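Side-chain contacts in chloride intracellular channel exc-4 (Caenorhabditis elegans, PDB 2YV9), which may insert into membranes to form chloride channels and is required to regulate the lumen size of the growing excretory canal: residues A[41-44]-A[45-48]; A[98-101]-A[102-106]; A[126-129]-A[130-134]; A[159-162]-A[163-167]; A[220-223]-A[224-227]. All coordinates share one frame; numbering follows the deposited sequence.

Interaction 1: A[41-44]-A[45-48]; sequences QEFW and MELY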
# COMPACT_ATOMS: atom_id res chain seq x y z
N GLN A 41 1.00 -10.90 -4.44
CA GLN A 41 1.89 -11.82 -5.20
C GLN A 41 3.29 -11.22 -5.41
O GLN A 41 4.29 -11.92 -5.36
CB GLN A 41 1.36 -12.25 -6.53
CG GLN A 41 2.11 -13.48 -6.96
CD GLN A 41 1.64 -14.21 -8.24
OE1 GLN A 41 0.68 -13.81 -8.92
NE2 GLN A 41 2.37 -15.28 -8.58
N GLU A 42 3.38 -9.93 -5.67
CA GLU A 42 4.68 -9.26 -5.81
C GLU A 42 5.55 -9.54 -4.56
O GLU A 42 6.67 -10.01 -4.67
CB GLU A 42 4.46 -7.75 -5.93
CG GLU A 42 5.73 -6.91 -6.01
CD GLU A 42 5.49 -5.44 -6.27
OE1 GLU A 42 4.32 -4.98 -6.29
OE2 GLU A 42 6.50 -4.71 -6.41
N PHE A 43 5.06 -9.22 -3.36
CA PHE A 43 5.87 -9.39 -2.17
C PHE A 43 6.10 -10.85 -1.82
O PHE A 43 7.18 -11.21 -1.30
CB PHE A 43 5.36 -8.61 -0.97
CG PHE A 43 5.36 -7.15 -1.20
CD1 PHE A 43 6.52 -6.52 -1.62
CD2 PHE A 43 4.22 -6.40 -1.07
CE1 PHE A 43 6.52 -5.17 -1.87
CE2 PHE A 43 4.25 -5.04 -1.31
CZ PHE A 43 5.37 -4.43 -1.72
N TRP A 44 5.12 -11.69 -2.10
CA TRP A 44 5.30 -13.13 -1.85
C TRP A 44 6.43 -13.62 -2.73
O TRP A 44 7.36 -14.30 -2.23
CB TRP A 44 4.02 -13.89 -2.07
CG TRP A 44 3.99 -15.35 -1.64
CD1 TRP A 44 5.03 -16.18 -1.30
CD2 TRP A 44 2.80 -16.13 -1.56
NE1 TRP A 44 4.53 -17.44 -0.97
CE2 TRP A 44 3.16 -17.42 -1.11
CE3 TRP A 44 1.44 -15.84 -1.77
CZ2 TRP A 44 2.23 -18.43 -0.96
CZ3 TRP A 44 0.51 -16.83 -1.57
CH2 TRP A 44 0.90 -18.13 -1.18
N MET A 45 6.43 -13.23 -4.02
CA MET A 45 7.57 -13.65 -4.84
C MET A 45 8.92 -13.19 -4.28
O MET A 45 9.92 -13.96 -4.25
CB MET A 45 7.43 -13.13 -6.27
CG MET A 45 6.29 -13.77 -7.04
SD MET A 45 6.04 -13.35 -8.75
CE MET A 45 7.63 -13.76 -9.43
N GLU A 46 8.97 -11.96 -3.82
CA GLU A 46 10.22 -11.44 -3.23
C GLU A 46 10.60 -12.24 -1.96
O GLU A 46 11.78 -12.64 -1.75
CB GLU A 46 10.08 -9.96 -2.96
CG GLU A 46 9.98 -9.11 -4.24
CD GLU A 46 9.67 -7.65 -3.99
OE1 GLU A 46 9.56 -7.24 -2.80
OE2 GLU A 46 9.56 -6.92 -4.98
N LEU A 47 9.65 -12.42 -1.07
CA LEU A 47 9.91 -13.26 0.11
C LEU A 47 10.37 -14.68 -0.24
O LEU A 47 11.27 -15.21 0.43
CB LEU A 47 8.69 -13.31 1.02
CG LEU A 47 8.50 -11.94 1.71
CD1 LEU A 47 7.11 -11.89 2.44
CD2 LEU A 47 9.54 -11.57 2.69
N TYR A 48 9.80 -15.26 -1.28
CA TYR A 48 10.18 -16.61 -1.71
C TYR A 48 11.64 -16.62 -2.17
O TYR A 48 12.40 -17.54 -1.87
CB TYR A 48 9.27 -17.17 -2.83
CG TYR A 48 9.36 -18.68 -2.90
CD1 TYR A 48 8.41 -19.48 -2.27
CD2 TYR A 48 10.40 -19.30 -3.57
CE1 TYR A 48 8.51 -20.85 -2.29
CE2 TYR A 48 10.50 -20.68 -3.61
CZ TYR A 48 9.56 -21.45 -2.97
OH TYR A 48 9.66 -22.85 -3.03

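Interaction 2: A[98-101]-A[102-106]; sequences EGRI and FHLAK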
# COMPACT_ATOMS: atom_id res chain seq x y z
N GLU A 98 8.25 -3.26 1.23
CA GLU A 98 9.34 -3.28 0.23
C GLU A 98 10.66 -2.89 0.88
O GLU A 98 11.70 -3.47 0.57
CB GLU A 98 9.09 -2.31 -0.89
CG GLU A 98 10.07 -2.45 -2.03
CD GLU A 98 9.75 -1.45 -3.12
OE1 GLU A 98 9.14 -1.85 -4.11
OE2 GLU A 98 10.03 -0.25 -2.97
N GLY A 99 10.61 -1.87 1.74
CA GLY A 99 11.81 -1.35 2.45
C GLY A 99 12.52 -2.43 3.23
O GLY A 99 13.76 -2.56 3.22
N ARG A 100 11.75 -3.23 3.93
CA ARG A 100 12.33 -4.28 4.77
C ARG A 100 12.94 -5.39 3.87
O ARG A 100 14.04 -5.90 4.14
CB ARG A 100 11.31 -4.87 5.74
CG ARG A 100 11.88 -5.99 6.65
CD ARG A 100 13.11 -5.53 7.47
NE ARG A 100 13.51 -6.63 8.34
CZ ARG A 100 14.77 -6.99 8.60
NH1 ARG A 100 15.79 -6.35 8.06
NH2 ARG A 100 14.99 -8.05 9.39
N ILE A 101 12.24 -5.75 2.80
CA ILE A 101 12.74 -6.80 1.89
C ILE A 101 13.98 -6.29 1.16
O ILE A 101 14.95 -7.03 0.98
CB ILE A 101 11.64 -7.30 0.93
CG1 ILE A 101 10.40 -7.78 1.70
CG2 ILE A 101 12.20 -8.41 -0.01
CD1 ILE A 101 9.19 -8.03 0.77
N PHE A 102 13.98 -5.02 0.76
CA PHE A 102 15.11 -4.37 0.09
C PHE A 102 16.34 -4.40 0.99
O PHE A 102 17.46 -4.67 0.51
CB PHE A 102 14.75 -2.91 -0.18
CG PHE A 102 15.85 -2.10 -0.83
CD1 PHE A 102 15.83 -1.88 -2.19
CD2 PHE A 102 16.85 -1.53 -0.07
CE1 PHE A 102 16.82 -1.12 -2.81
CE2 PHE A 102 17.86 -0.80 -0.69
CZ PHE A 102 17.82 -0.58 -2.05
N HIS A 103 16.12 -4.13 2.28
CA HIS A 103 17.21 -4.08 3.26
C HIS A 103 17.85 -5.44 3.35
O HIS A 103 19.10 -5.56 3.24
CB HIS A 103 16.71 -3.65 4.65
CG HIS A 103 17.81 -3.57 5.66
ND1 HIS A 103 18.28 -4.67 6.35
CD2 HIS A 103 18.57 -2.52 6.06
CE1 HIS A 103 19.27 -4.30 7.14
NE2 HIS A 103 19.47 -3.00 6.98
N LEU A 104 17.03 -6.46 3.58
CA LEU A 104 17.47 -7.84 3.72
C LEU A 104 18.19 -8.32 2.44
O LEU A 104 19.23 -8.98 2.54
CB LEU A 104 16.32 -8.80 4.02
CG LEU A 104 15.82 -8.81 5.47
CD1 LEU A 104 14.52 -9.59 5.64
CD2 LEU A 104 16.90 -9.41 6.44
N ALA A 105 17.61 -8.07 1.27
CA ALA A 105 18.26 -8.41 -0.02
C ALA A 105 19.70 -7.83 -0.06
O ALA A 105 20.65 -8.51 -0.50
CB ALA A 105 17.42 -7.92 -1.24
N LYS A 106 19.85 -6.55 0.31
CA LYS A 106 21.14 -5.86 0.27
C LYS A 106 22.09 -6.52 1.24
O LYS A 106 23.27 -6.80 0.90
CB LYS A 106 20.98 -4.38 0.60
CG LYS A 106 22.27 -3.52 0.47
CD LYS A 106 22.58 -3.17 -0.97
CE LYS A 106 23.90 -2.42 -1.13
NZ LYS A 106 23.92 -1.59 -2.38

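Interaction 3: A[126-129]-A[130-134]; sequences LYRN and FKLFL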
# COMPACT_ATOMS: atom_id res chain seq x y z
N LEU A 126 1.26 -1.46 -20.01
CA LEU A 126 0.57 -2.71 -20.36
C LEU A 126 -0.70 -2.86 -19.50
O LEU A 126 -1.83 -3.09 -20.02
CB LEU A 126 1.49 -3.89 -20.11
CG LEU A 126 0.82 -5.25 -20.19
CD1 LEU A 126 0.29 -5.53 -21.61
CD2 LEU A 126 1.81 -6.35 -19.62
N TYR A 127 -0.53 -2.78 -18.19
CA TYR A 127 -1.68 -3.11 -17.30
C TYR A 127 -2.76 -2.05 -17.37
O TYR A 127 -3.94 -2.36 -17.28
CB TYR A 127 -1.25 -3.37 -15.87
CG TYR A 127 -2.24 -4.11 -15.06
CD1 TYR A 127 -2.60 -5.40 -15.38
CD2 TYR A 127 -2.77 -3.53 -13.95
CE1 TYR A 127 -3.55 -6.07 -14.60
CE2 TYR A 127 -3.70 -4.17 -13.17
CZ TYR A 127 -4.08 -5.42 -13.49
OH TYR A 127 -5.03 -5.97 -12.64
N ARG A 128 -2.36 -0.80 -17.56
CA ARG A 128 -3.32 0.30 -17.78
C ARG A 128 -4.20 0.03 -19.01
O ARG A 128 -5.46 0.15 -18.98
CB ARG A 128 -2.54 1.57 -17.96
CG ARG A 128 -3.28 2.79 -18.48
CD ARG A 128 -2.21 3.87 -18.55
NE ARG A 128 -2.17 4.54 -19.82
CZ ARG A 128 -1.08 5.07 -20.37
NH1 ARG A 128 0.15 5.04 -19.80
NH2 ARG A 128 -1.23 5.69 -21.54
N ASN A 129 -3.59 -0.37 -20.11
CA ASN A 129 -4.41 -0.64 -21.29
C ASN A 129 -5.29 -1.90 -21.14
O ASN A 129 -6.41 -1.95 -21.65
CB ASN A 129 -3.58 -0.70 -22.55
CG ASN A 129 -3.19 0.68 -23.02
OD1 ASN A 129 -2.02 1.00 -23.11
ND2 ASN A 129 -4.17 1.48 -23.35
N PHE A 130 -4.78 -2.91 -20.44
CA PHE A 130 -5.56 -4.11 -20.12
C PHE A 130 -6.82 -3.69 -19.34
O PHE A 130 -7.91 -4.10 -19.68
CB PHE A 130 -4.74 -5.09 -19.29
CG PHE A 130 -5.54 -6.25 -18.72
CD1 PHE A 130 -6.10 -7.22 -19.53
CD2 PHE A 130 -5.67 -6.35 -17.36
CE1 PHE A 130 -6.81 -8.30 -18.95
CE2 PHE A 130 -6.38 -7.42 -16.79
CZ PHE A 130 -6.92 -8.38 -17.59
N LYS A 131 -6.63 -2.89 -18.29
CA LYS A 131 -7.79 -2.48 -17.44
C LYS A 131 -8.82 -1.72 -18.28
O LYS A 131 -10.07 -1.91 -18.14
CB LYS A 131 -7.28 -1.64 -16.29
CG LYS A 131 -6.56 -2.49 -15.21
CD LYS A 131 -6.21 -1.65 -13.99
CE LYS A 131 -5.08 -0.67 -14.27
NZ LYS A 131 -4.74 0.15 -13.04
N LEU A 132 -8.34 -0.81 -19.13
CA LEU A 132 -9.27 -0.08 -20.04
C LEU A 132 -10.07 -1.04 -20.91
O LEU A 132 -11.31 -0.88 -21.06
CB LEU A 132 -8.56 0.93 -20.91
CG LEU A 132 -7.96 2.07 -20.08
CD1 LEU A 132 -6.96 2.92 -20.92
CD2 LEU A 132 -9.05 2.96 -19.49
N PHE A 133 -9.42 -2.03 -21.49
CA PHE A 133 -10.08 -2.96 -22.40
C PHE A 133 -11.07 -3.85 -21.61
O PHE A 133 -12.23 -4.09 -22.02
CB PHE A 133 -9.08 -3.87 -23.11
CG PHE A 133 -9.73 -4.82 -24.08
CD1 PHE A 133 -10.65 -4.37 -25.00
CD2 PHE A 133 -9.44 -6.19 -24.05
CE1 PHE A 133 -11.27 -5.27 -25.87
CE2 PHE A 133 -10.06 -7.07 -24.90
CZ PHE A 133 -10.98 -6.63 -25.81
N LEU A 134 -10.63 -4.29 -20.44
CA LEU A 134 -11.50 -5.10 -19.57
C LEU A 134 -12.77 -4.34 -19.30
O LEU A 134 -13.88 -4.87 -19.48
CB LEU A 134 -10.76 -5.50 -18.31
CG LEU A 134 -11.59 -6.13 -17.20
CD1 LEU A 134 -12.12 -7.50 -17.60
CD2 LEU A 134 -10.70 -6.15 -15.94

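Interaction 4: A[159-162]-A[163-167]; sequences VHYN and RVCEQ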
# COMPACT_ATOMS: atom_id res chain seq x y z
N VAL A 159 -9.70 -0.45 -29.86
CA VAL A 159 -8.44 0.28 -29.66
C VAL A 159 -7.71 -0.09 -28.36
O VAL A 159 -6.50 -0.22 -28.36
CB VAL A 159 -8.57 1.84 -29.80
CG1 VAL A 159 -9.52 2.43 -28.79
CG2 VAL A 159 -7.17 2.51 -29.68
N HIS A 160 -8.45 -0.38 -27.28
CA HIS A 160 -7.77 -0.71 -26.01
C HIS A 160 -7.08 -2.07 -26.15
O HIS A 160 -5.98 -2.29 -25.62
CB HIS A 160 -8.80 -0.79 -24.89
CG HIS A 160 -9.65 0.43 -24.78
ND1 HIS A 160 -9.13 1.68 -24.53
CD2 HIS A 160 -11.00 0.59 -24.88
CE1 HIS A 160 -10.12 2.55 -24.45
NE2 HIS A 160 -11.27 1.92 -24.68
N TYR A 161 -7.73 -2.96 -26.89
CA TYR A 161 -7.18 -4.29 -27.15
C TYR A 161 -5.92 -4.15 -28.00
O TYR A 161 -4.95 -4.82 -27.78
CB TYR A 161 -8.18 -5.19 -27.86
CG TYR A 161 -7.55 -6.43 -28.51
CD1 TYR A 161 -7.20 -7.52 -27.75
CD2 TYR A 161 -7.27 -6.45 -29.87
CE1 TYR A 161 -6.64 -8.66 -28.33
CE2 TYR A 161 -6.73 -7.55 -30.46
CZ TYR A 161 -6.39 -8.66 -29.70
OH TYR A 161 -5.80 -9.72 -30.42
N ASN A 162 -6.02 -3.35 -29.04
CA ASN A 162 -4.85 -3.15 -29.92
C ASN A 162 -3.68 -2.57 -29.15
O ASN A 162 -2.51 -3.01 -29.37
CB ASN A 162 -5.20 -2.27 -31.14
CG ASN A 162 -6.27 -2.89 -32.02
OD1 ASN A 162 -6.55 -4.08 -31.90
ND2 ASN A 162 -6.88 -2.09 -32.92
N ARG A 163 -3.95 -1.63 -28.22
CA ARG A 163 -2.93 -1.04 -27.36
C ARG A 163 -2.33 -2.03 -26.41
O ARG A 163 -1.12 -2.00 -26.15
CB ARG A 163 -3.42 0.19 -26.62
CG ARG A 163 -3.76 1.32 -27.53
CD ARG A 163 -3.58 2.68 -26.84
NE ARG A 163 -3.64 3.76 -27.83
CZ ARG A 163 -3.61 5.05 -27.54
NH1 ARG A 163 -3.50 5.49 -26.28
NH2 ARG A 163 -3.66 5.92 -28.53
N VAL A 164 -3.17 -2.93 -25.88
CA VAL A 164 -2.63 -4.07 -25.14
C VAL A 164 -1.64 -4.86 -25.99
O VAL A 164 -0.53 -5.13 -25.57
CB VAL A 164 -3.75 -5.01 -24.56
CG1 VAL A 164 -3.19 -6.30 -23.97
CG2 VAL A 164 -4.57 -4.21 -23.48
N CYS A 165 -2.04 -5.24 -27.20
CA CYS A 165 -1.17 -6.02 -28.07
C CYS A 165 0.13 -5.26 -28.41
O CYS A 165 1.22 -5.83 -28.41
CB CYS A 165 -1.90 -6.38 -29.33
SG CYS A 165 -3.18 -7.62 -29.01
N GLU A 166 -0.01 -3.94 -28.63
CA GLU A 166 1.18 -3.07 -28.85
C GLU A 166 2.17 -3.15 -27.69
O GLU A 166 3.38 -3.25 -27.89
CB GLU A 166 0.71 -1.62 -29.02
CG GLU A 166 1.82 -0.71 -29.51
CD GLU A 166 1.41 0.74 -29.65
OE1 GLU A 166 0.20 1.07 -29.53
OE2 GLU A 166 2.33 1.56 -29.86
N GLN A 167 1.68 -3.08 -26.46
CA GLN A 167 2.58 -3.10 -25.26
C GLN A 167 3.22 -4.48 -25.04
O GLN A 167 4.43 -4.64 -24.71
CB GLN A 167 1.84 -2.64 -24.02
CG GLN A 167 1.28 -1.26 -24.12
CD GLN A 167 2.41 -0.21 -24.28
OE1 GLN A 167 3.48 -0.30 -23.64
NE2 GLN A 167 2.20 0.74 -25.18

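Interaction 5: A[220-223]-A[224-227]; sequences HLWA and YILT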
# COMPACT_ATOMS: atom_id res chain seq x y z
N HIS A 220 9.62 -14.31 -27.58
CA HIS A 220 10.46 -13.94 -26.43
C HIS A 220 9.59 -13.71 -25.20
O HIS A 220 9.95 -14.11 -24.10
CB HIS A 220 11.32 -12.73 -26.72
CG HIS A 220 12.49 -13.05 -27.59
ND1 HIS A 220 12.37 -13.20 -28.95
CD2 HIS A 220 13.76 -13.42 -27.28
CE1 HIS A 220 13.54 -13.57 -29.45
NE2 HIS A 220 14.39 -13.73 -28.46
N LEU A 221 8.44 -13.06 -25.42
CA LEU A 221 7.50 -12.82 -24.32
C LEU A 221 7.00 -14.15 -23.80
O LEU A 221 6.87 -14.34 -22.59
CB LEU A 221 6.35 -11.98 -24.79
CG LEU A 221 5.24 -11.66 -23.79
CD1 LEU A 221 5.80 -10.86 -22.70
CD2 LEU A 221 4.10 -10.94 -24.49
N TRP A 222 6.63 -15.05 -24.73
CA TRP A 222 6.09 -16.36 -24.31
C TRP A 222 7.17 -17.13 -23.60
O TRP A 222 6.92 -17.88 -22.65
CB TRP A 222 5.51 -17.11 -25.49
CG TRP A 222 4.05 -16.80 -25.72
CD1 TRP A 222 3.51 -16.08 -26.72
CD2 TRP A 222 2.97 -17.25 -24.91
NE1 TRP A 222 2.13 -16.06 -26.60
CE2 TRP A 222 1.80 -16.77 -25.47
CE3 TRP A 222 2.90 -18.01 -23.75
CZ2 TRP A 222 0.55 -17.01 -24.87
CZ3 TRP A 222 1.69 -18.26 -23.17
CH2 TRP A 222 0.55 -17.79 -23.72
N ALA A 223 8.43 -16.97 -24.04
CA ALA A 223 9.52 -17.59 -23.32
C ALA A 223 9.68 -17.09 -21.85
O ALA A 223 10.00 -17.83 -20.93
CB ALA A 223 10.84 -17.41 -24.05
N TYR A 224 9.42 -15.81 -21.66
CA TYR A 224 9.46 -15.19 -20.35
C TYR A 224 8.26 -15.70 -19.50
O TYR A 224 8.40 -15.99 -18.31
CB TYR A 224 9.42 -13.67 -20.54
CG TYR A 224 9.36 -12.84 -19.30
CD1 TYR A 224 10.52 -12.51 -18.58
CD2 TYR A 224 8.13 -12.34 -18.82
CE1 TYR A 224 10.45 -11.80 -17.45
CE2 TYR A 224 8.09 -11.58 -17.66
CZ TYR A 224 9.23 -11.26 -17.02
OH TYR A 224 9.22 -10.52 -15.89
N ILE A 225 7.11 -15.88 -20.13
CA ILE A 225 5.97 -16.48 -19.40
C ILE A 225 6.34 -17.93 -19.00
O ILE A 225 6.11 -18.39 -17.87
CB ILE A 225 4.70 -16.41 -20.24
CG1 ILE A 225 4.27 -14.93 -20.40
CG2 ILE A 225 3.56 -17.27 -19.60
CD1 ILE A 225 3.28 -14.66 -21.51
N LEU A 226 6.92 -18.67 -19.92
CA LEU A 226 7.45 -20.00 -19.58
C LEU A 226 8.43 -19.95 -18.41
O LEU A 226 8.34 -20.75 -17.51
CB LEU A 226 8.08 -20.64 -20.80
CG LEU A 226 8.64 -22.06 -20.61
CD1 LEU A 226 7.70 -23.07 -19.92
CD2 LEU A 226 9.12 -22.60 -22.02
N THR A 227 9.35 -18.99 -18.44
CA THR A 227 10.24 -18.77 -17.32
C THR A 227 9.42 -18.60 -16.04
O THR A 227 9.73 -19.20 -15.04
CB THR A 227 11.19 -17.62 -17.60
OG1 THR A 227 11.99 -18.01 -18.73
CG2 THR A 227 12.05 -17.34 -16.42

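Interaction 1: A[41-44]-A[45-48]
The ring of Phe-43 meets the carboxylate of Glu-46 at its edge: OE1 lies in the ring plane, 3.3 Å from CD1, and the carboxylate plane is turned 73° from the ring. One helical turn carries both side chains alongside each other in the same direction, so the oxygen faces the weakly positive C-H rim and not the electron-rich face. Ile-97 and Ile-101 of helix 94-107 also pack on this ring.

Glu-46 runs beside Glu-42 as well. The two carboxylates are nearly perpendicular, 85° apart, with OE2 of Glu-42 and OE2 of Glu-46 separated by 4.0 Å. CG of Glu-46 is placed beside its own backbone N (chi1 -68°) and the chain then runs extended, which brings the acid alongside both neighbours, OE1 to the phenylalanine and OE2 to Glu-42. On another side of the helix Met-45 slants across Gln-41, its CG 3.2 Å from the Gln-41 carbonyl O; the amide NE2 of Gln-41 is hydrogen-bonded to Ser-237. Four backbone bonds, from Gln-41 O to Met-45 N through Trp-44 O to Tyr-48 N, hold the turn.

With an alanine at Glu-46, the CD1 edge of Phe-43 would probably lose its polar neighbour and a gap would open beside Ile-101 of helix 94-107. Helix 38-52 is the crossover helix of a thioredoxin-like beta-alpha-beta unit and lies in a predicted membrane-inserting region. Glu-42 is salt-bridged to Arg-95 of the second subunit, while OE1 of Glu-46 is buried without a polar partner; such crowding of acids would be expected to favour protonation of Glu-46.

Interaction 2: A[98-101]-A[102-106]
Arg-100 reaches along the helix to His-103 and Leu-104, three and four residues on, and its course shows how a long polar chain can lie over an apolar one. From CB the chain sets off away from the following turn, with CG trans to the backbone N, and a bend at chi2 (57°) brings its end back. The first atoms to meet the next turn are in the head group. NE comes within 4.1 Å of Leu-104 CD1, and CZ stands 3.8 Å from Leu-104 CG.

At the tip, the two terminal nitrogens share the leucine: NH1 is 3.6 Å from CG of Leu-104, and NH2 is 3.8 Å from its CD2. Leu-104 thus covers one face of the guanidinium, its CG offset toward the rim. The imidazole of His-103 comes instead to the edge, where its ND1 lies in the guanidinium plane 3.5 Å from Arg-100 NH1, the two flat groups turned 47° apart. Beneath them the bond from Leu-104 N to Arg-100 O, 3.1 Å long, is almost straight at 171°.

NH2 also forms a salt bridge with Glu-84 of strand 81-84, which ties the head group to the sheet. From the same turn Ile-101 packs on Met-82 of that strand and on Phe-43 and Leu-50 of helix 38-52, so helix 94-107 is seated against both strand and helix of the thioredoxin-like domain.

Interaction 3: A[126-129]-A[130-134]
Tyr-127, Phe-130 and Lys-131 meet on one side of helix 117-140, the long first helix of the all-helical C-terminal domain of this glutathione-transferase fold. The aromatic contact comes from residues three apart. CE1 of Tyr-127 approaches CD2 of Phe-130 to 3.5 Å, but the rings meet obliquely, centroids 5.6 Å apart and planes at 32°, and so form neither a stack nor an edge-to-face pair.

A CH-pi contact comes from one residue further on. Lys-131 crosses Tyr-127 at about a right angle and puts CG over one face of the phenol ring, 4.2 Å from its centroid and 22° off the normal. CG of Lys-131 sits beside its own backbone N (chi1 -74°), a placement that starts the chain over the ring; CD and CE continue above its CD2-CE2 side, and a bend at chi3 keeps CE near CD2.

Polar and cation-pi contacts extend the arrangement beyond the helix. Tyr-127 OH is hydrogen-bonded to Tyr-248, and the ring receives a cation-pi contact from Arg-198. Arg-128 bridges Glu-124 of its own helix and Glu-88 of the second subunit, placing this stretch at the subunit interface.

Backbone hydrogen bonds carry the regular helix beneath: Phe-130 N to Leu-126 O spans 3.0 Å, with the donor in the carbonyl plane. Tyr-127 O accepts a bond from Lys-131 N at 2.9 Å, and Lys-131 CG packs 3.3 Å from the same oxygen.

Interaction 4: A[159-162]-A[163-167]
Four backbone hydrogen bonds join Val-159, His-160, Tyr-161 and Asn-162 to the residues four places further along. The shortest, from Glu-166 N to Asn-162 O, spans 2.8 Å; the bond from Cys-165 N to Tyr-161 O, 3.0 Å, is the straightest at 165°. Among the side chains, Asn-162 directs its OD1 back along the helix to Lys-158, with which it is hydrogen-bonded.

The residues bonded through Tyr-161 O also meet by their side chains. The thiol sulfur of Cys-165 sits over one face of the Tyr-161 ring, offset toward the rim, its SG 3.8 Å from the centroid and 25° off the normal. It is closest to CZ, at 3.4 Å, and lies 3.6 Å from the phenol OH, so the sulfur rests over the hydroxyl-bearing end. This sulfur-aromatic contact depends on different first torsions: the tyrosine CG is trans to its own N (chi1 164°), whereas the cysteine SG lies beside its N.

Helix 155-178 is one of the helices of the glutathione-transferase-like C-terminal domain, packed along helix 117-140, and Tyr-161 stands edge-to-face with Phe-212. Replacing Tyr-161 by an alanine would probably leave the Cys-165 sulfur without its aromatic cover and Phe-212 without its ring partner.

Toward solvent the contact is plain packing. Val-159 and Arg-163 run alongside each other in the same direction, with CG2 of the valine 4.2 Å from NE of the arginine. Val-164, on the buried side, tucks CG2 to 3.2 Å from the carbonyl O of His-160.

Interaction 5: A[220-223]-A[224-227]
His-220 meets the following turn through its backbone: its carbonyl O accepts a hydrogen bond from Tyr-224 N, 3.0 Å long and bent to 146°. The tyrosine, whose hydroxyl is hydrogen-bonded to Asp-192, places its CB 3.3 Å from the next carbonyl, Leu-221 O.

Leu-221 starts off away from the later turn, yet its end returns to touch Ile-225, CG to CD1, at 4.2 Å. Its carbonyl O accepts a hydrogen bond from Ile-225 N, so backbone and side chain join the same pair.

Trp-222 provides the broad surface of the contact. Ile-225 CD1 lies over one face of the indole, 4.3 Å from the centroid of the six-membered ring and 19° off its normal, a CH-pi contact; it comes nearest to CE3, at 4.0 Å. The other branch of the isoleucine reaches CZ3 with CG2, at 4.1 Å. Ile-225 CG1 lies beside the backbone N (chi1 -68°); with the chain extended beyond, this places CD1 between Leu-221 and the indole. The hydrogen bond from Trp-222 NE1 to Ile-214 O restrains the turn of the indole.

Ala-223 closes the series with its carbonyl O bonded to Thr-227 N at 2.8 Å, while its CB packs on Ile-279 of helix 273-280. With these apolar side chains buried, the short helix is a core piece of the all-helical C-terminal domain of the glutathione-transferase fold, wedged among helices 155-178, 190-210 and 273-280.

Each contact joins successive turns of one helix, so none closes a long loop, and the five follow in series without nesting or crossing. Interactions 1 and 2 come first, on helices 38-52 and 94-107 of the thioredoxin-like domain, and touch where Ile-101 CD1 packs on Phe-43 CD1 at 3.9 Å. The chain then enters the helical domain. Interactions 3 and 4, centres 8 Å apart, pack against each other where helices 117-140 and 155-178 meet, with Val-164 CG2 3.3 Å from Phe-130 N. Interaction 5, on helix 219-228, stands about 6 Å from interaction 4 at the nearest atoms, without touching. Interactions 1, 2 and 3 all reach the second subunit.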